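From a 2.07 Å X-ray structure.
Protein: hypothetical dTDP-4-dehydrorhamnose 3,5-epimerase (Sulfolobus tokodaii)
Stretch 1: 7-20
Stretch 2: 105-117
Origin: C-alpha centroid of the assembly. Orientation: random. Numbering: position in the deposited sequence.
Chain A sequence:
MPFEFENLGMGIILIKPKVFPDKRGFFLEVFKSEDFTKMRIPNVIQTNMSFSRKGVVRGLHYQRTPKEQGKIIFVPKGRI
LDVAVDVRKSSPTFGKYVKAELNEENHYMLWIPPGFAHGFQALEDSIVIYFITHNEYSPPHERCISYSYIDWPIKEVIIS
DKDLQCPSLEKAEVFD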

ATOM      1  N   ASN A   7       5.752  20.938   4.781  1.00 31.11           N
ATOM      2  CA  ASN A   7       5.782  20.936   6.241  1.00 31.07           C
ATOM      3  C   ASN A   7       4.490  21.480   6.807  1.00 30.61           C
ATOM      4  O   ASN A   7       4.149  22.639   6.568  1.00 30.57           O
ATOM      5  CB  ASN A   7       6.918  21.820   6.780  1.00 32.11           C
ATOM      6  CG  ASN A   7       8.288  21.367   6.335  1.00 34.64           C
ATOM      7  OD1 ASN A   7       8.429  20.580   5.391  1.00 36.40           O
ATOM      8  ND2 ASN A   7       9.323  21.880   7.010  1.00 36.41           N
ATOM      9  N   LEU A   8       3.797  20.673   7.599  1.00 29.94           N
ATOM     10  CA  LEU A   8       2.566  21.128   8.245  1.00 29.53           C
ATOM     11  C   LEU A   8       2.769  21.533   9.710  1.00 29.20           C
ATOM     12  O   LEU A   8       1.816  21.884  10.408  1.00 29.03           O
ATOM     13  CB  LEU A   8       1.450  20.082   8.098  1.00 29.12           C
ATOM     14  CG  LEU A   8       1.092  19.570   6.685  1.00 29.62           C
ATOM     15  CD1 LEU A   8      -0.159  18.735   6.760  1.00 29.16           C
ATOM     16  CD2 LEU A   8       0.899  20.678   5.626  1.00 29.41           C
ATOM     17  N   GLY A   9       4.020  21.502  10.164  1.00 29.75           N
ATOM     18  CA  GLY A   9       4.348  21.793  11.554  1.00 29.46           C
ATOM     19  C   GLY A   9       4.647  20.549  12.365  1.00 29.70           C
ATOM     20  O   GLY A   9       4.059  19.491  12.130  1.00 29.65           O
ATOM     21  N   MET A  10       5.579  20.684  13.310  1.00 29.74           N
ATOM     22  CA  MET A  10       5.876  19.674  14.355  1.00 29.71           C
ATOM     23  C   MET A  10       6.457  18.359  13.836  1.00 29.10           C
ATOM     24  O   MET A  10       6.452  17.367  14.552  1.00 29.16           O
ATOM     25  CB  MET A  10       4.646  19.348  15.231  1.00 29.99           C
ATOM     26  CG  MET A  10       3.702  20.473  15.584  1.00 32.29           C
ATOM     27  SD  MET A  10       2.356  19.821  16.611  1.00 36.70           S
ATOM     28  CE  MET A  10       1.027  19.659  15.427  1.00 34.85           C
ATOM     29  N   GLY A  11       6.939  18.343  12.598  1.00 28.99           N
ATOM     30  CA  GLY A  11       7.446  17.118  11.983  1.00 28.42           C
ATOM     31  C   GLY A  11       6.454  16.400  11.077  1.00 28.29           C
ATOM     32  O   GLY A  11       6.781  15.373  10.479  1.00 28.27           O
ATOM     33  N   ILE A  12       5.249  16.954  10.963  1.00 28.24           N
ATOM     34  CA  ILE A  12       4.186  16.391  10.115  1.00 27.61           C
ATOM     35  C   ILE A  12       4.425  16.907   8.698  1.00 27.46           C
ATOM     36  O   ILE A  12       4.690  18.104   8.502  1.00 27.26           O
ATOM     37  CB  ILE A  12       2.756  16.801  10.621  1.00 27.75           C
ATOM     38  CG1 ILE A  12       2.550  16.437  12.100  1.00 27.63           C
ATOM     39  CG2 ILE A  12       1.631  16.219   9.730  1.00 27.32           C
ATOM     40  CD1 ILE A  12       2.412  14.960  12.383  1.00 29.77           C
ATOM     41  N   ILE A  13       4.346  16.003   7.718  1.00 26.24           N
ATOM     42  CA  ILE A  13       4.649  16.336   6.343  1.00 25.32           C
ATOM     43  C   ILE A  13       3.537  15.842   5.426  1.00 25.49           C
ATOM     44  O   ILE A  13       3.086  14.700   5.543  1.00 24.34           O
ATOM     45  CB  ILE A  13       6.014  15.744   5.882  1.00 25.99           C
ATOM     46  CG1 ILE A  13       7.168  16.286   6.750  1.00 26.07           C
ATOM     47  CG2 ILE A  13       6.266  16.085   4.420  1.00 23.82           C
ATOM     48  CD1 ILE A  13       8.554  15.830   6.341  1.00 27.98           C
ATOM     49  N   LEU A  14       3.084  16.717   4.531  1.00 24.88           N
ATOM     50  CA  LEU A  14       2.132  16.312   3.498  1.00 24.76           C
ATOM     51  C   LEU A  14       2.910  15.965   2.240  1.00 23.96           C
ATOM     52  O   LEU A  14       3.762  16.747   1.800  1.00 24.40           O
ATOM     53  CB  LEU A  14       1.097  17.420   3.214  1.00 25.09           C
ATOM     54  CG  LEU A  14       0.020  16.979   2.214  1.00 23.89           C
ATOM     55  CD1 LEU A  14      -1.291  16.671   2.928  1.00 25.47           C
ATOM     56  CD2 LEU A  14      -0.152  18.017   1.124  1.00 23.58           C
ATOM     57  N   ILE A  15       2.636  14.785   1.683  1.00 22.95           N
ATOM     58  CA  ILE A  15       3.297  14.322   0.463  1.00 22.74           C
ATOM     59  C   ILE A  15       2.316  14.319  -0.704  1.00 22.61           C
ATOM     60  O   ILE A  15       1.194  13.798  -0.596  1.00 22.00           O
ATOM     61  CB  ILE A  15       3.963  12.918   0.630  1.00 22.42           C
ATOM     62  CG1 ILE A  15       4.936  12.917   1.795  1.00 22.95           C
ATOM     63  CG2 ILE A  15       4.760  12.514  -0.620  1.00 22.96           C
ATOM     64  CD1 ILE A  15       4.434  12.178   2.985  1.00 26.34           C
ATOM     65  N   LYS A  16       2.754  14.880  -1.830  1.00 22.38           N
ATOM     66  CA  LYS A  16       1.889  15.013  -2.994  1.00 23.25           C
ATOM     67  C   LYS A  16       2.532  14.287  -4.152  1.00 22.92           C
ATOM     68  O   LYS A  16       3.587  14.710  -4.618  1.00 22.45           O
ATOM     69  CB  LYS A  16       1.713  16.479  -3.369  1.00 23.51           C
ATOM     70  CG  LYS A  16       1.233  17.377  -2.263  1.00 26.11           C
ATOM     71  CD  LYS A  16       1.524  18.825  -2.629  1.00 30.40           C
ATOM     72  CE  LYS A  16       0.294  19.687  -2.459  1.00 33.14           C
ATOM     73  NZ  LYS A  16       0.458  21.039  -3.113  1.00 36.31           N
ATOM     74  N   PRO A  17       1.916  13.171  -4.600  1.00 22.89           N
ATOM     75  CA  PRO A  17       2.501  12.376  -5.681  1.00 22.89           C
ATOM     76  C   PRO A  17       2.099  12.866  -7.067  1.00 23.11           C
ATOM     77  O   PRO A  17       1.212  13.697  -7.195  1.00 23.76           O
ATOM     78  CB  PRO A  17       1.955  10.962  -5.406  1.00 23.15           C
ATOM     79  CG  PRO A  17       0.610  11.187  -4.740  1.00 23.04           C
ATOM     80  CD  PRO A  17       0.655  12.588  -4.098  1.00 22.95           C
ATOM     81  N   LYS A  18       2.733  12.345  -8.107  1.00 23.42           N
ATOM     82  CA  LYS A  18       2.333  12.697  -9.458  1.00 23.94           C
ATOM     83  C   LYS A  18       1.477  11.605 -10.058  1.00 23.26           C
ATOM     84  O   LYS A  18       1.878  10.448 -10.087  1.00 22.97           O
ATOM     85  CB  LYS A  18       3.547  12.957 -10.345  1.00 24.69           C
ATOM     86  CG  LYS A  18       3.951  14.416 -10.373  1.00 27.47           C
ATOM     87  CD  LYS A  18       4.614  14.736 -11.721  1.00 32.03           C
ATOM     88  CE  LYS A  18       5.146  16.136 -11.719  1.00 34.45           C
ATOM     89  NZ  LYS A  18       6.313  16.260 -10.809  1.00 37.11           N
ATOM     90  N   VAL A  19       0.292  11.996 -10.525  1.00 22.65           N
ATOM     91  CA  VAL A  19      -0.686  11.079 -11.070  1.00 22.41           C
ATOM     92  C   VAL A  19      -0.704  11.236 -12.602  1.00 22.99           C
ATOM     93  O   VAL A  19      -0.758  12.365 -13.136  1.00 22.42           O
ATOM     94  CB  VAL A  19      -2.070  11.331 -10.421  1.00 22.49           C
ATOM     95  CG1 VAL A  19      -3.154  10.413 -10.987  1.00 22.98           C
ATOM     96  CG2 VAL A  19      -1.973  11.209  -8.887  1.00 21.62           C
ATOM     97  N   PHE A  20      -0.636  10.097 -13.284  1.00 22.45           N
ATOM     98  CA  PHE A  20      -0.581  10.027 -14.730  1.00 23.37           C
ATOM     99  C   PHE A  20      -1.815   9.296 -15.223  1.00 23.18           C
ATOM    100  O   PHE A  20      -1.875   8.055 -15.150  1.00 22.10           O
ATOM    101  CB  PHE A  20       0.675   9.285 -15.205  1.00 24.32           C
ATOM    102  CG  PHE A  20       1.948   9.888 -14.714  1.00 28.32           C
ATOM    103  CD1 PHE A  20       2.461   9.555 -13.470  1.00 31.29           C
ATOM    104  CD2 PHE A  20       2.626  10.820 -15.489  1.00 31.16           C
ATOM    105  CE1 PHE A  20       3.645  10.150 -13.008  1.00 32.61           C
ATOM    106  CE2 PHE A  20       3.806  11.413 -15.035  1.00 32.48           C
ATOM    107  CZ  PHE A  20       4.320  11.074 -13.802  1.00 32.61           C
ATOM    108  N   GLU A 105      -9.311  11.730  -4.622  1.00 25.87           N
ATOM    109  CA  GLU A 105      -9.243  12.823  -5.612  1.00 26.14           C
ATOM    110  C   GLU A 105      -7.854  13.430  -5.643  1.00 24.99           C
ATOM    111  O   GLU A 105      -7.324  13.705  -6.714  1.00 24.88           O
ATOM    112  CB  GLU A 105     -10.271  13.931  -5.309  1.00 27.01           C
ATOM    113  CG  GLU A 105      -9.946  15.284  -5.986  1.00 29.94           C
ATOM    114  CD  GLU A 105     -10.665  16.475  -5.358  1.00 32.23           C
ATOM    115  OE1 GLU A 105     -11.898  16.572  -5.512  1.00 34.96           O
ATOM    116  OE2 GLU A 105      -9.994  17.314  -4.716  1.00 35.23           O
ATOM    117  N   ASN A 106      -7.284  13.652  -4.460  1.00 24.88           N
ATOM    118  CA  ASN A 106      -5.948  14.236  -4.348  1.00 24.43           C
ATOM    119  C   ASN A 106      -4.790  13.220  -4.307  1.00 23.89           C
ATOM    120  O   ASN A 106      -3.683  13.521  -4.767  1.00 23.06           O
ATOM    121  CB  ASN A 106      -5.845  15.307  -3.228  1.00 24.29           C
ATOM    122  CG  ASN A 106      -6.094  14.778  -1.786  1.00 25.84           C
ATOM    123  OD1 ASN A 106      -5.880  13.609  -1.445  1.00 24.53           O
ATOM    124  ND2 ASN A 106      -6.500  15.702  -0.914  1.00 26.14           N
ATOM    125  N   HIS A 107      -5.074  12.020  -3.797  1.00 22.57           N
ATOM    126  CA  HIS A 107      -4.049  10.999  -3.532  1.00 22.82           C
ATOM    127  C   HIS A 107      -2.900  11.519  -2.668  1.00 23.17           C
ATOM    128  O   HIS A 107      -1.784  11.011  -2.746  1.00 23.21           O
ATOM    129  CB  HIS A 107      -3.503  10.379  -4.832  1.00 21.91           C
ATOM    130  CG  HIS A 107      -4.506   9.558  -5.572  1.00 20.91           C
ATOM    131  ND1 HIS A 107      -4.931   8.323  -5.128  1.00 20.62           N
ATOM    132  CD2 HIS A 107      -5.190   9.804  -6.710  1.00 19.29           C
ATOM    133  CE1 HIS A 107      -5.832   7.842  -5.965  1.00 18.58           C
ATOM    134  NE2 HIS A 107      -6.011   8.725  -6.930  1.00 21.10           N
ATOM    135  N   TYR A 108      -3.176  12.538  -1.848  1.00 23.80           N
ATOM    136  CA  TYR A 108      -2.183  13.045  -0.883  1.00 23.72           C
ATOM    137  C   TYR A 108      -1.991  12.095   0.296  1.00 23.96           C
ATOM    138  O   TYR A 108      -2.884  11.281   0.641  1.00 24.05           O
ATOM    139  CB  TYR A 108      -2.573  14.431  -0.323  1.00 24.20           C
ATOM    140  CG  TYR A 108      -2.638  15.588  -1.317  1.00 23.98           C
ATOM    141  CD1 TYR A 108      -1.993  15.532  -2.543  1.00 24.15           C
ATOM    142  CD2 TYR A 108      -3.323  16.752  -0.992  1.00 24.73           C
ATOM    143  CE1 TYR A 108      -2.048  16.600  -3.441  1.00 25.96           C
ATOM    144  CE2 TYR A 108      -3.380  17.827  -1.876  1.00 26.27           C
ATOM    145  CZ  TYR A 108      -2.741  17.746  -3.095  1.00 26.37           C
ATOM    146  OH  TYR A 108      -2.811  18.813  -3.974  1.00 28.48           O
ATOM    147  N   MET A 109      -0.823  12.231   0.917  1.00 23.58           N
ATOM    148  CA  MET A 109      -0.393  11.393   2.025  1.00 24.15           C
ATOM    149  C   MET A 109       0.068  12.298   3.152  1.00 23.98           C
ATOM    150  O   MET A 109       0.535  13.397   2.903  1.00 23.29           O
ATOM    151  CB  MET A 109       0.789  10.514   1.598  1.00 24.25           C
ATOM    152  CG  MET A 109       0.427   9.321   0.714  1.00 25.71           C
ATOM    153  SD  MET A 109       1.891   8.660  -0.101  1.00 30.68           S
ATOM    154  CE  MET A 109       2.018   9.790  -1.496  1.00 25.19           C
ATOM    155  N   LEU A 110      -0.059  11.814   4.379  1.00 24.46           N
ATOM    156  CA  LEU A 110       0.462  12.488   5.563  1.00 24.85           C
ATOM    157  C   LEU A 110       1.480  11.565   6.188  1.00 24.64           C
ATOM    158  O   LEU A 110       1.157  10.397   6.516  1.00 24.11           O
ATOM    159  CB  LEU A 110      -0.641  12.668   6.600  1.00 25.22           C
ATOM    160  CG  LEU A 110      -1.173  13.987   7.134  1.00 27.58           C
ATOM    161  CD1 LEU A 110      -1.434  13.787   8.617  1.00 26.71           C
ATOM    162  CD2 LEU A 110      -0.237  15.167   6.893  1.00 25.47           C
ATOM    163  N   TRP A 111       2.693  12.087   6.375  1.00 24.48           N
ATOM    164  CA  TRP A 111       3.700  11.427   7.203  1.00 24.03           C
ATOM    165  C   TRP A 111       3.591  11.953   8.624  1.00 24.25           C
ATOM    166  O   TRP A 111       3.633  13.179   8.870  1.00 23.62           O
ATOM    167  CB  TRP A 111       5.102  11.626   6.649  1.00 24.04           C
ATOM    168  CG  TRP A 111       6.222  11.511   7.692  1.00 23.57           C
ATOM    169  CD1 TRP A 111       6.977  12.537   8.198  1.00 24.02           C
ATOM    170  CD2 TRP A 111       6.700  10.311   8.332  1.00 23.64           C
ATOM    171  NE1 TRP A 111       7.888  12.055   9.110  1.00 24.34           N
ATOM    172  CE2 TRP A 111       7.732  10.695   9.221  1.00 24.52           C
ATOM    173  CE3 TRP A 111       6.343   8.953   8.253  1.00 23.39           C
ATOM    174  CZ2 TRP A 111       8.438   9.767   9.998  1.00 25.26           C
ATOM    175  CZ3 TRP A 111       7.043   8.027   9.050  1.00 23.12           C
ATOM    176  CH2 TRP A 111       8.075   8.443   9.905  1.00 23.34           C
ATOM    177  N   ILE A 112       3.424  11.007   9.546  1.00 24.03           N
ATOM    178  CA  ILE A 112       3.239  11.269  10.965  1.00 24.10           C
ATOM    179  C   ILE A 112       4.353  10.542  11.755  1.00 24.83           C
ATOM    180  O   ILE A 112       4.288   9.322  11.964  1.00 24.72           O
ATOM    181  CB  ILE A 112       1.861  10.782  11.479  1.00 23.90           C
ATOM    182  CG1 ILE A 112       0.708  11.290  10.593  1.00 22.55           C
ATOM    183  CG2 ILE A 112       1.674  11.169  12.970  1.00 23.90           C
ATOM    184  CD1 ILE A 112      -0.635  10.718  10.968  1.00 22.05           C
ATOM    185  N   PRO A 113       5.361  11.300  12.216  1.00 25.20           N
ATOM    186  CA  PRO A 113       6.510  10.753  12.961  1.00 25.52           C
ATOM    187  C   PRO A 113       6.092  10.225  14.332  1.00 25.95           C
ATOM    188  O   PRO A 113       4.986  10.514  14.771  1.00 25.62           O
ATOM    189  CB  PRO A 113       7.451  11.965  13.099  1.00 25.46           C
ATOM    190  CG  PRO A 113       6.587  13.150  12.970  1.00 25.59           C
ATOM    191  CD  PRO A 113       5.437  12.766  12.066  1.00 25.00           C
ATOM    192  N   PRO A 114       6.952   9.418  15.000  1.00 26.99           N
ATOM    193  CA  PRO A 114       6.635   8.996  16.377  1.00 27.24           C
ATOM    194  C   PRO A 114       6.401  10.162  17.345  1.00 27.67           C
ATOM    195  O   PRO A 114       6.950  11.242  17.160  1.00 28.32           O
ATOM    196  CB  PRO A 114       7.882   8.216  16.808  1.00 27.42           C
ATOM    197  CG  PRO A 114       8.512   7.755  15.558  1.00 26.72           C
ATOM    198  CD  PRO A 114       8.218   8.822  14.521  1.00 27.05           C
ATOM    199  N   GLY A 115       5.596   9.932  18.377  1.00 28.00           N
ATOM    200  CA  GLY A 115       5.255  10.978  19.331  1.00 28.25           C
ATOM    201  C   GLY A 115       3.900  11.630  19.103  1.00 28.60           C
ATOM    202  O   GLY A 115       3.534  12.539  19.843  1.00 28.04           O
ATOM    203  N   PHE A 116       3.165  11.172  18.073  1.00 28.19           N
ATOM    204  CA  PHE A 116       1.811  11.661  17.775  1.00 27.60           C
ATOM    205  C   PHE A 116       0.765  10.571  17.901  1.00 26.98           C
ATOM    206  O   PHE A 116       1.050   9.411  17.647  1.00 26.80           O
ATOM    207  CB  PHE A 116       1.724  12.216  16.341  1.00 27.97           C
ATOM    208  CG  PHE A 116       2.431  13.522  16.149  1.00 28.82           C
ATOM    209  CD1 PHE A 116       3.811  13.558  15.962  1.00 29.12           C
ATOM    210  CD2 PHE A 116       1.715  14.718  16.145  1.00 28.60           C
ATOM    211  CE1 PHE A 116       4.468  14.779  15.796  1.00 30.95           C
ATOM    212  CE2 PHE A 116       2.358  15.941  15.968  1.00 29.42           C
ATOM    213  CZ  PHE A 116       3.733  15.973  15.793  1.00 30.06           C
ATOM    214  N   ALA A 117      -0.457  10.963  18.264  1.00 26.31           N
ATOM    215  CA  ALA A 117      -1.605  10.075  18.194  1.00 25.61           C
ATOM    216  C   ALA A 117      -2.380  10.323  16.896  1.00 25.17           C
ATOM    217  O   ALA A 117      -2.727  11.461  16.592  1.00 24.84           O
ATOM    218  CB  ALA A 117      -2.520  10.300  19.401  1.00 25.55           C
TER

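The contact is built on an antiparallel pairing of two strands, the strand through Ile13, Leu14 and Ile15 and the strand 109-112, whose N-to-C directions differ by 151° and whose axes approach to 4.6 Å. Four backbone hydrogen bonds fix the register, in two reciprocal pairs. In the first, Ile13 N donates to Trp111 O (3.1 Å, N-H...O angle 167°) and Trp111 N donates to Ile13 O (2.8 Å, 164°). In the second, Ile15 N donates to Met109 O (2.8 Å, 170°) and Met109 N to Ile15 O (3.0 Å, 156°). Leu14 and Leu110 lie between them as a non-hydrogen-bonded pair, with their CA atoms 4.7 Å apart, against 5.1 Å for Ile13 and Trp111 and 5.0 Å for Ile15 and Met109.

The same carbonyls also receive CA-H...O contacts, as expected where antiparallel strands run close. Leu110 CA lies 3.4 Å from Ile13 O and Leu14 CA 3.4 Å from Met109 O, with angles at hydrogen of 141° and 139°. These are less linear than the N-H bonds and can only supplement them.

Alternation along the strands sorts the apolar contacts onto two faces. On the face bearing Ile13, Ile15, Met109 and Trp111, Ile15 reaches both neighbours on the partner strand: its CG2 is 4.0 Å from Met109 CE, and its CD1 is 3.8 Å from Trp111 CB. Met109 CE also meets Pro17 CG at 3.8 Å. On the face bearing Leu14 and Leu110, the direct approach is looser, with Leu14 CD1 4.4 Å from Leu110 CD2. That same Leu110 CD2 packs more closely against Ile12 CG2 and Leu8 CD1, each at 3.6 Å, and so is in contact with residues at both ends of the turn region, Leu8 just before it and Ile12 at its close.

Aromatic rings extend the contact at both ends. Ile12 CD1 sits 3.6 Å from the centroid of the Phe116 ring and only 8° off its normal, so the methyl lies almost squarely over the face in a CH-pi contact. Met10 approaches the same ring differently: its SD is 5.2 Å from the centroid of the Phe116 ring and 80° off the normal, an edge-on sulfur-aromatic arrangement, while Met10 O is 3.3 Å from Phe116 CZ, near the ring plane. At the other end, Lys16 CG lies over a face of the Tyr108 ring, 4.0 Å from its centroid and 29° off the normal, so the aliphatic part of the lysine provides this packing.

Local geometry shapes the flanks. A type I' turn from Gly9 to Ile12 is closed by Ile12 N donating to Gly9 O (3.0 Å). Gly11, at phi 98°, could not readily carry a CB: an ideal one would be jammed against the carbonyl O of Met10 and would lie 3.3 Å from Pro113 CG. Before the second strand, Tyr108 N donates to Asn106 OD1 (2.9 Å, 163°), a side-chain hydrogen bond within the loop just before Met109.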